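Local coordinates for Low molecular weight heat shock protein (Xanthomonas axonopodis pv. citri, PDB 3GLA), which probably acts as a small heat-shock chaperone of the alpha-crystallin family, binding unfolding proteins under stress to keep them from aggregating, at residues Lys10-Asn14 with His15-Tyr19. Sequence-based numbering, arbitrary orientation.
Sequences KEEVN and HFVLY
Lys10 and Val17 face each other as an antiparallel hydrogen-bonded pair where strands 7-11 and 15-21 close into a beta hairpin: Lys10 N gives its hydrogen to Val17 O at 2.8 Å, and Val17 N returns the bond to Lys10 O. Glu11 and Phe16 form the next, non-hydrogen-bonded pair, and at the turn Glu12 N reaches His15 O, 2.6 Å away and nearly in line with the carbonyl. On the face bearing Glu11 and Phe16, the two side chains run alongside each other. With CG opposite the backbone N (chi1 175°) and the chain extended, Glu11 brings CG to 3.4 Å from Phe16 CE2, its carboxylate tilted 41° to the ring. Lys96 serves both, with a salt bridge to Glu11 OE2 and a cation-pi contact that suits the flat Phe16 ring. On the other face, Lys10, long and fully stretched, places NZ 3.1 Å from Glu12 OE1, a salt bridge using that oxygen's anti lone pair; Lys10 CD lies 4.1 Å from Tyr19 OH. The Glu12 side chain passes across branched, strand-suited Val17, whose CG2 touches Glu12 OE2 at 3.6 Å while CG1 covers a face of the Tyr19 ring. Lys10 NZ also pairs with Glu52 of the second subunit, whose strand extends the sheet at Lys10. The ammonium group of Lys10 is thus shared between two carboxylates, probably tying the turn electrostatically to the dimer interface.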
ATOM      1  N   LYS B  10     -10.753  11.661   6.506  1.00 17.59           N
ATOM      2  CA  LYS B  10     -11.605  12.674   5.917  1.00 19.75           C
ATOM      3  C   LYS B  10     -12.864  12.711   6.724  1.00 22.71           C
ATOM      4  O   LYS B  10     -13.442  11.713   7.123  1.00 21.55           O
ATOM      5  CB  LYS B  10     -11.934  12.295   4.483  1.00 22.11           C
ATOM      6  CG  LYS B  10     -12.738  13.283   3.798  1.00 27.57           C
ATOM      7  CD  LYS B  10     -13.199  12.674   2.489  1.00 22.82           C
ATOM      8  CE  LYS B  10     -13.802  13.868   1.657  1.00 29.75           C
ATOM      9  NZ  LYS B  10     -14.372  13.222   0.467  1.00 31.55           N
ATOM     10  N   GLU B  11     -13.350  13.931   6.914  1.00 21.56           N
ATOM     11  CA  GLU B  11     -14.649  14.056   7.550  1.00 23.86           C
ATOM     12  C   GLU B  11     -15.646  14.524   6.513  1.00 26.02           C
ATOM     13  O   GLU B  11     -15.488  15.582   5.816  1.00 27.56           O
ATOM     14  CB  GLU B  11     -14.539  15.067   8.681  1.00 25.14           C
ATOM     15  CG  GLU B  11     -15.996  15.273   9.256  1.00 26.97           C
ATOM     16  CD  GLU B  11     -16.003  16.180  10.450  1.00 28.66           C
ATOM     17  OE1 GLU B  11     -14.949  16.502  11.054  1.00 30.00           O
ATOM     18  OE2 GLU B  11     -17.177  16.412  10.914  1.00 34.28           O
ATOM     19  N   GLU B  12     -16.562  13.659   6.181  1.00 27.21           N
ATOM     20  CA  GLU B  12     -17.649  13.968   5.223  1.00 28.70           C
ATOM     21  C   GLU B  12     -18.838  14.419   6.068  1.00 29.20           C
ATOM     22  O   GLU B  12     -18.751  14.472   7.306  1.00 28.78           O
ATOM     23  CB  GLU B  12     -18.008  12.798   4.399  1.00 29.50           C
ATOM     24  CG  GLU B  12     -16.866  12.459   3.428  1.00 33.57           C
ATOM     25  CD  GLU B  12     -17.095  11.250   2.558  1.00 44.98           C
ATOM     26  OE1 GLU B  12     -16.360  11.145   1.516  1.00 43.54           O
ATOM     27  OE2 GLU B  12     -17.998  10.417   2.912  1.00 51.99           O
ATOM     28  N   VAL B  13     -19.920  14.773   5.364  1.00 31.83           N
ATOM     29  CA  VAL B  13     -21.073  15.341   6.071  1.00 35.27           C
ATOM     30  C   VAL B  13     -21.706  14.283   6.968  1.00 33.84           C
ATOM     31  O   VAL B  13     -21.956  14.555   8.146  1.00 38.02           O
ATOM     32  CB  VAL B  13     -22.137  15.950   5.089  1.00 35.84           C
ATOM     33  CG1 VAL B  13     -23.369  16.431   5.945  1.00 39.56           C
ATOM     34  CG2 VAL B  13     -21.536  17.149   4.407  1.00 37.09           C
ATOM     35  N   ASN B  14     -21.797  13.076   6.476  1.00 34.82           N
ATOM     36  CA  ASN B  14     -22.402  11.987   7.280  1.00 36.00           C
ATOM     37  C   ASN B  14     -21.435  10.958   7.875  1.00 34.51           C
ATOM     38  O   ASN B  14     -21.861  10.042   8.591  1.00 32.66           O
ATOM     39  CB  ASN B  14     -23.294  11.142   6.364  1.00 38.59           C
ATOM     40  CG  ASN B  14     -24.438  11.922   5.818  1.00 46.16           C
ATOM     41  OD1 ASN B  14     -24.767  11.812   4.610  1.00 50.38           O
ATOM     42  ND2 ASN B  14     -25.011  12.780   6.672  1.00 47.82           N
ATOM     43  N   HIS B  15     -20.139  11.058   7.536  1.00 31.10           N
ATOM     44  CA  HIS B  15     -19.249   9.934   7.858  1.00 29.10           C
ATOM     45  C   HIS B  15     -17.845  10.500   7.982  1.00 25.67           C
ATOM     46  O   HIS B  15     -17.528  11.603   7.456  1.00 26.58           O
ATOM     47  CB  HIS B  15     -19.087   8.965   6.708  1.00 30.55           C
ATOM     48  CG  HIS B  15     -20.305   8.239   6.331  1.00 39.79           C
ATOM     49  ND1 HIS B  15     -20.625   6.983   6.835  1.00 44.34           N
ATOM     50  CD2 HIS B  15     -21.271   8.562   5.439  1.00 44.69           C
ATOM     51  CE1 HIS B  15     -21.766   6.593   6.298  1.00 42.35           C
ATOM     52  NE2 HIS B  15     -22.181   7.528   5.450  1.00 46.59           N
ATOM     53  N   PHE B  16     -17.074   9.800   8.779  1.00 22.11           N
ATOM     54  CA  PHE B  16     -15.602   9.968   8.610  1.00 18.84           C
ATOM     55  C   PHE B  16     -15.144   8.804   7.701  1.00 21.10           C
ATOM     56  O   PHE B  16     -15.789   7.734   7.662  1.00 20.73           O
ATOM     57  CB  PHE B  16     -15.008   9.788   9.890  1.00 19.11           C
ATOM     58  CG  PHE B  16     -15.324  10.910  10.804  1.00 21.62           C
ATOM     59  CD1 PHE B  16     -16.466  10.851  11.605  1.00 21.06           C
ATOM     60  CD2 PHE B  16     -14.526  12.065  10.803  1.00 25.15           C
ATOM     61  CE1 PHE B  16     -16.795  11.898  12.468  1.00 22.49           C
ATOM     62  CE2 PHE B  16     -14.809  13.161  11.684  1.00 24.17           C
ATOM     63  CZ  PHE B  16     -15.981  13.081  12.519  1.00 24.62           C
ATOM     64  N   VAL B  17     -14.034   9.012   6.988  1.00 19.46           N
ATOM     65  CA  VAL B  17     -13.570   7.921   6.179  1.00 19.22           C
ATOM     66  C   VAL B  17     -12.052   7.865   6.485  1.00 18.81           C
ATOM     67  O   VAL B  17     -11.371   8.911   6.495  1.00 19.15           O
ATOM     68  CB  VAL B  17     -13.705   8.135   4.724  1.00 20.28           C
ATOM     69  CG1 VAL B  17     -13.206   6.929   3.932  1.00 19.36           C
ATOM     70  CG2 VAL B  17     -15.233   8.466   4.266  1.00 26.33           C
ATOM     71  N   LEU B  18     -11.569   6.663   6.792  1.00 17.72           N
ATOM     72  CA  LEU B  18     -10.140   6.520   6.960  1.00 17.94           C
ATOM     73  C   LEU B  18      -9.659   5.654   5.851  1.00 18.06           C
ATOM     74  O   LEU B  18     -10.281   4.633   5.519  1.00 18.33           O
ATOM     75  CB  LEU B  18      -9.864   5.901   8.269  1.00 17.47           C
ATOM     76  CG  LEU B  18      -8.393   5.728   8.629  1.00 21.18           C
ATOM     77  CD1 LEU B  18      -8.224   5.824  10.248  1.00 24.36           C
ATOM     78  CD2 LEU B  18      -7.849   4.350   7.996  1.00 22.06           C
ATOM     79  N   TYR B  19      -8.563   6.075   5.220  1.00 16.21           N
ATOM     80  CA  TYR B  19      -8.041   5.271   4.111  1.00 16.09           C
ATOM     81  C   TYR B  19      -6.657   4.874   4.565  1.00 16.85           C
ATOM     82  O   TYR B  19      -5.887   5.714   5.018  1.00 17.95           O
ATOM     83  CB  TYR B  19      -7.848   6.140   2.875  1.00 15.05           C
ATOM     84  CG  TYR B  19      -9.096   6.815   2.403  1.00 17.15           C
ATOM     85  CD1 TYR B  19      -9.929   6.197   1.506  1.00 20.35           C
ATOM     86  CD2 TYR B  19      -9.397   8.090   2.870  1.00 20.67           C
ATOM     87  CE1 TYR B  19     -11.111   6.863   1.049  1.00 24.17           C
ATOM     88  CE2 TYR B  19     -10.493   8.737   2.430  1.00 22.78           C
ATOM     89  CZ  TYR B  19     -11.312   8.112   1.515  1.00 24.48           C
ATOM     90  OH  TYR B  19     -12.473   8.819   1.174  1.00 26.35           O
TER